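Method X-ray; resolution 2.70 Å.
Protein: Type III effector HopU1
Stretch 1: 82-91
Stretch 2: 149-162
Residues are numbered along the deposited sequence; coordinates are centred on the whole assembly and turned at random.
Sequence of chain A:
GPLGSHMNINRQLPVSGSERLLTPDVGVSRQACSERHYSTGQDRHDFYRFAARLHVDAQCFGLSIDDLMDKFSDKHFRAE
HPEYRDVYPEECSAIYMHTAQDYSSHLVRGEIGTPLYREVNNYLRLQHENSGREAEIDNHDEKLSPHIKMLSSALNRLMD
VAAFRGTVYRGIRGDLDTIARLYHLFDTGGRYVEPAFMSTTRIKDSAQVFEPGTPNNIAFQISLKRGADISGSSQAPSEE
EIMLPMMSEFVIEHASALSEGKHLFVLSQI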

# COMPACT_ATOMS: atom_id res chain seq x y z
N PRO A 82 -12.75 0.67 16.72
CA PRO A 82 -12.93 -0.75 17.06
C PRO A 82 -12.57 -1.77 15.97
O PRO A 82 -12.42 -2.92 16.35
N GLU A 83 -12.43 -1.40 14.69
CA GLU A 83 -11.94 -2.38 13.70
C GLU A 83 -10.58 -2.93 14.12
O GLU A 83 -10.20 -4.02 13.73
N TYR A 84 -9.84 -2.16 14.91
CA TYR A 84 -8.51 -2.55 15.30
C TYR A 84 -8.49 -3.40 16.55
O TYR A 84 -7.42 -3.71 17.08
N ARG A 85 -9.67 -3.81 17.00
CA ARG A 85 -9.81 -4.55 18.26
C ARG A 85 -8.83 -5.68 18.36
O ARG A 85 -8.14 -5.82 19.36
N ASP A 86 -8.77 -6.49 17.31
CA ASP A 86 -7.85 -7.62 17.25
C ASP A 86 -6.73 -7.42 16.24
O ASP A 86 -6.33 -8.36 15.56
N VAL A 87 -6.25 -6.19 16.14
CA VAL A 87 -5.11 -5.87 15.31
C VAL A 87 -3.98 -5.40 16.22
O VAL A 87 -4.19 -4.54 17.07
N TYR A 88 -2.78 -5.94 16.03
CA TYR A 88 -1.67 -5.60 16.89
C TYR A 88 -1.04 -4.24 16.59
O TYR A 88 -1.19 -3.71 15.49
N PRO A 89 -0.37 -3.64 17.59
CA PRO A 89 0.33 -2.37 17.40
C PRO A 89 1.43 -2.48 16.34
O PRO A 89 1.68 -1.54 15.58
N GLU A 90 2.08 -3.63 16.29
CA GLU A 90 3.10 -3.85 15.28
C GLU A 90 2.46 -3.74 13.88
O GLU A 90 3.09 -3.27 12.94
N GLU A 91 1.20 -4.14 13.76
CA GLU A 91 0.53 -4.09 12.47
C GLU A 91 0.11 -2.66 12.13
O GLU A 91 0.32 -2.18 11.01
N LYS A 149 5.66 -9.07 5.77
CA LYS A 149 4.79 -10.00 6.45
C LYS A 149 3.87 -9.24 7.39
O LYS A 149 2.68 -9.50 7.43
N MET A 150 4.42 -8.27 8.12
CA MET A 150 3.60 -7.55 9.08
C MET A 150 2.49 -6.81 8.35
O MET A 150 1.34 -6.86 8.79
N LEU A 151 2.81 -6.16 7.23
CA LEU A 151 1.81 -5.40 6.48
C LEU A 151 0.73 -6.34 5.93
O LEU A 151 -0.47 -6.05 6.02
N SER A 152 1.16 -7.47 5.37
CA SER A 152 0.20 -8.44 4.89
C SER A 152 -0.75 -8.84 6.01
O SER A 152 -1.96 -8.81 5.85
N SER A 153 -0.21 -9.21 7.16
CA SER A 153 -1.04 -9.59 8.29
C SER A 153 -2.01 -8.48 8.65
O SER A 153 -3.19 -8.72 8.88
N ALA A 154 -1.52 -7.24 8.68
CA ALA A 154 -2.36 -6.12 9.05
C ALA A 154 -3.57 -6.08 8.14
O ALA A 154 -4.71 -6.01 8.61
N LEU A 155 -3.32 -6.10 6.83
CA LEU A 155 -4.42 -6.00 5.89
C LEU A 155 -5.36 -7.19 6.07
O LEU A 155 -6.56 -7.06 5.94
N ASN A 156 -4.82 -8.36 6.37
CA ASN A 156 -5.67 -9.53 6.55
C ASN A 156 -6.60 -9.39 7.77
O ASN A 156 -7.81 -9.58 7.64
N ARG A 157 -6.02 -9.05 8.93
CA ARG A 157 -6.78 -8.75 10.15
C ARG A 157 -7.90 -7.75 9.86
O ARG A 157 -9.03 -7.94 10.29
N LEU A 158 -7.59 -6.69 9.13
CA LEU A 158 -8.59 -5.65 8.86
C LEU A 158 -9.65 -6.08 7.85
O LEU A 158 -10.83 -5.81 8.03
N MET A 159 -9.23 -6.69 6.75
CA MET A 159 -10.22 -7.19 5.80
C MET A 159 -11.12 -8.22 6.50
O MET A 159 -12.29 -8.35 6.17
N ASP A 160 -10.61 -8.93 7.50
CA ASP A 160 -11.43 -9.94 8.17
C ASP A 160 -12.62 -9.34 8.88
O ASP A 160 -13.68 -9.96 8.93
N VAL A 161 -12.45 -8.14 9.41
CA VAL A 161 -13.51 -7.55 10.21
C VAL A 161 -14.30 -6.50 9.43
O VAL A 161 -15.46 -6.25 9.73
N ALA A 162 -13.67 -5.91 8.43
CA ALA A 162 -14.23 -4.69 7.83
C ALA A 162 -13.81 -4.51 6.38
O ALA A 162 -13.52 -3.39 5.95

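The most striking feature of this contact is a buried carboxylate, that of Glu-91, which enters the flank of the 149-162 helix as a knob into a hole formed by Met-150, Ser-153, Ala-154 and Arg-157. The pocket is lined partly by polar side chains; the oxygens of the acid accept hydrogen bonds from both stretches, and its charge is paired with Arg-157. The CA-to-CB bond of Glu-91 points sideways, but an m rotamer at chi1 (-80°) and a chi2 of 148°, between wells, bring the end of the side chain nearer to the helix. There Glu-91 OE2 accepts a short hydrogen bond from Ser-153 OG (2.5 Å) and a second from Arg-157 NE (3.0 Å). The latter is almost linear, with an N-H...acceptor angle of 174°, and forms part of a salt bridge in which the carboxylate oxygen lies at the edge of the guanidinium, near its plane. The other oxygen, Glu-91 OE1, turns back to its own stretch and accepts a hydrogen bond from the backbone N of Tyr-88 (2.7 Å), the N-cap residue of the helix that starts at Pro-89. One carboxylate thus ties the start of that helix to the side of the other.

The backbones come close here: the CA atoms of Glu-91 and Ala-154 are 4.9 Å apart. Ala-154 CB packs 3.6 Å from Glu-91 CB. Ser-153, in the t rotamer, presents its hydroxyl to the carboxylate. The CA-to-CB bond of Met-150 (t at chi1, p at chi2) points sideways, but the end of its side chain comes nearer to the first stretch, and Met-150 CE lies 3.3 Å from Glu-90 CB; the end of the Glu-90 side chain leads away from the helix.

Arg-157 points toward the first stretch and links several of its residues. With chi1 at -106°, between wells, and chi2 in p, its aliphatic part runs past the turn: Arg-157 CG lies 3.3 Å from the backbone O of Asp-86, and Arg-157 CB is 3.8 Å from Val-87 CG2. Farther out, Arg-157 NH2 comes within 3.4 Å of Tyr-88 CE2, near the plane of the tyrosine ring and at its edge, so the approach is not a stack. Tyr-88 adopts an m rotamer and its CA-to-CB bond is directed toward the helix.

Toward the other end of the contact the packing becomes apolar. Leu-158, in the m, t conformation, places CD2 over one face of the Tyr-84 ring, 3.9 Å from the centroid and 18° off the ring normal, a CH-pi contact. Although the CA-to-CB bond of Tyr-84 points away from the helix, the end of its side chain, in an m rotamer, comes nearer. Val-87, in the t rotamer, adds CG2 at 4.3 Å from Leu-158 CD2. Beyond this cluster, Val-161 (p) points toward the first stretch and sets CG1 3.6 Å from the backbone O of Glu-83.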

# COMPACT_ATOMS: atom_id res chain seq x y z
CB PRO A 82 -14.41 -0.83 17.43
CG PRO A 82 -14.72 0.55 17.94
CD PRO A 82 -13.91 1.49 17.10
CB GLU A 83 -11.77 -1.78 12.30
CG GLU A 83 -12.60 -0.57 12.02
CD GLU A 83 -11.93 0.70 12.49
OE1 GLU A 83 -11.06 1.23 11.73
OE2 GLU A 83 -12.30 1.15 13.61
CB TYR A 84 -7.63 -1.32 15.48
CG TYR A 84 -7.30 -0.67 14.15
CD1 TYR A 84 -6.16 -1.03 13.44
CD2 TYR A 84 -8.15 0.28 13.60
CE1 TYR A 84 -5.87 -0.45 12.23
CE2 TYR A 84 -7.85 0.87 12.40
CZ TYR A 84 -6.72 0.50 11.71
OH TYR A 84 -6.44 1.08 10.49
CB ARG A 85 -11.22 -5.11 18.42
CG ARG A 85 -11.47 -5.73 19.78
CD ARG A 85 -12.84 -6.38 19.83
NE ARG A 85 -12.99 -7.27 20.98
CZ ARG A 85 -13.49 -6.91 22.17
NH1 ARG A 85 -13.92 -5.65 22.38
NH2 ARG A 85 -13.57 -7.82 23.13
CB ASP A 86 -8.60 -8.89 16.92
CG ASP A 86 -9.68 -9.17 17.92
OD1 ASP A 86 -10.87 -9.11 17.53
OD2 ASP A 86 -9.34 -9.39 19.10
CB VAL A 87 -5.45 -4.76 14.31
CG1 VAL A 87 -4.25 -4.48 13.42
CG2 VAL A 87 -6.65 -5.15 13.49
CB TYR A 88 -0.63 -6.70 16.82
CG TYR A 88 -1.10 -7.99 17.45
CD1 TYR A 88 -0.86 -8.26 18.79
CD2 TYR A 88 -1.77 -8.94 16.69
CE1 TYR A 88 -1.29 -9.44 19.36
CE2 TYR A 88 -2.20 -10.13 17.26
CZ TYR A 88 -1.96 -10.37 18.59
OH TYR A 88 -2.39 -11.55 19.16
CB PRO A 89 0.94 -2.11 18.77
CG PRO A 89 0.04 -2.79 19.71
CD PRO A 89 -0.44 -4.03 19.01
CB GLU A 90 3.81 -5.20 15.49
CG GLU A 90 4.64 -5.29 16.78
CD GLU A 90 3.84 -5.66 18.05
OE1 GLU A 90 2.58 -5.64 18.04
OE2 GLU A 90 4.47 -5.98 19.08
CB GLU A 91 -0.66 -5.05 12.44
CG GLU A 91 -0.23 -6.47 12.18
CD GLU A 91 -1.11 -7.51 12.86
OE1 GLU A 91 -1.97 -7.13 13.69
OE2 GLU A 91 -0.95 -8.71 12.54
CB LYS A 149 5.58 -11.10 7.19
CG LYS A 149 6.52 -11.91 6.30
CD LYS A 149 6.91 -13.24 6.94
CE LYS A 149 7.53 -13.07 8.33
NZ LYS A 149 7.76 -14.37 9.04
CB MET A 150 4.44 -6.61 9.94
CG MET A 150 3.86 -6.38 11.36
SD MET A 150 3.32 -7.86 12.27
CE MET A 150 2.21 -7.03 13.33
CB LEU A 151 2.44 -4.62 5.33
CG LEU A 151 1.96 -3.19 5.08
CD1 LEU A 151 2.00 -2.86 3.60
CD2 LEU A 151 0.58 -2.91 5.62
CB SER A 152 0.91 -9.67 4.33
OG SER A 152 1.64 -9.35 3.16
CB SER A 153 -0.20 -9.96 9.51
OG SER A 153 -1.01 -10.36 10.61
CB ALA A 154 -1.60 -4.83 8.96
CB LEU A 155 -3.92 -5.91 4.46
CG LEU A 155 -2.81 -4.90 4.17
CD1 LEU A 155 -2.51 -4.86 2.67
CD2 LEU A 155 -3.11 -3.50 4.68
CB ASN A 156 -4.86 -10.84 6.59
CG ASN A 156 -4.51 -11.37 5.19
OD1 ASN A 156 -5.20 -11.10 4.23
ND2 ASN A 156 -3.43 -12.15 5.09
CB ARG A 157 -5.87 -8.10 11.20
CG ARG A 157 -5.41 -8.93 12.39
CD ARG A 157 -4.54 -10.01 11.93
NE ARG A 157 -3.40 -10.37 12.78
CZ ARG A 157 -3.37 -11.44 13.58
NH1 ARG A 157 -4.46 -12.18 13.75
NH2 ARG A 157 -2.26 -11.76 14.22
CB LEU A 158 -7.94 -4.35 8.37
CG LEU A 158 -7.18 -3.45 9.34
CD1 LEU A 158 -6.30 -2.46 8.56
CD2 LEU A 158 -8.11 -2.73 10.31
CB MET A 159 -9.55 -7.73 4.53
CG MET A 159 -9.11 -6.64 3.54
SD MET A 159 -8.44 -7.25 1.98
CE MET A 159 -7.12 -8.22 2.66
CB ASP A 160 -10.62 -10.76 9.17
CG ASP A 160 -9.81 -11.84 8.50
OD1 ASP A 160 -10.06 -12.08 7.30
OD2 ASP A 160 -8.93 -12.43 9.18
CB VAL A 161 -12.96 -6.96 11.55
CG1 VAL A 161 -11.66 -6.22 11.32
CG2 VAL A 161 -13.97 -6.03 12.19
CB ALA A 162 -13.80 -3.46 8.66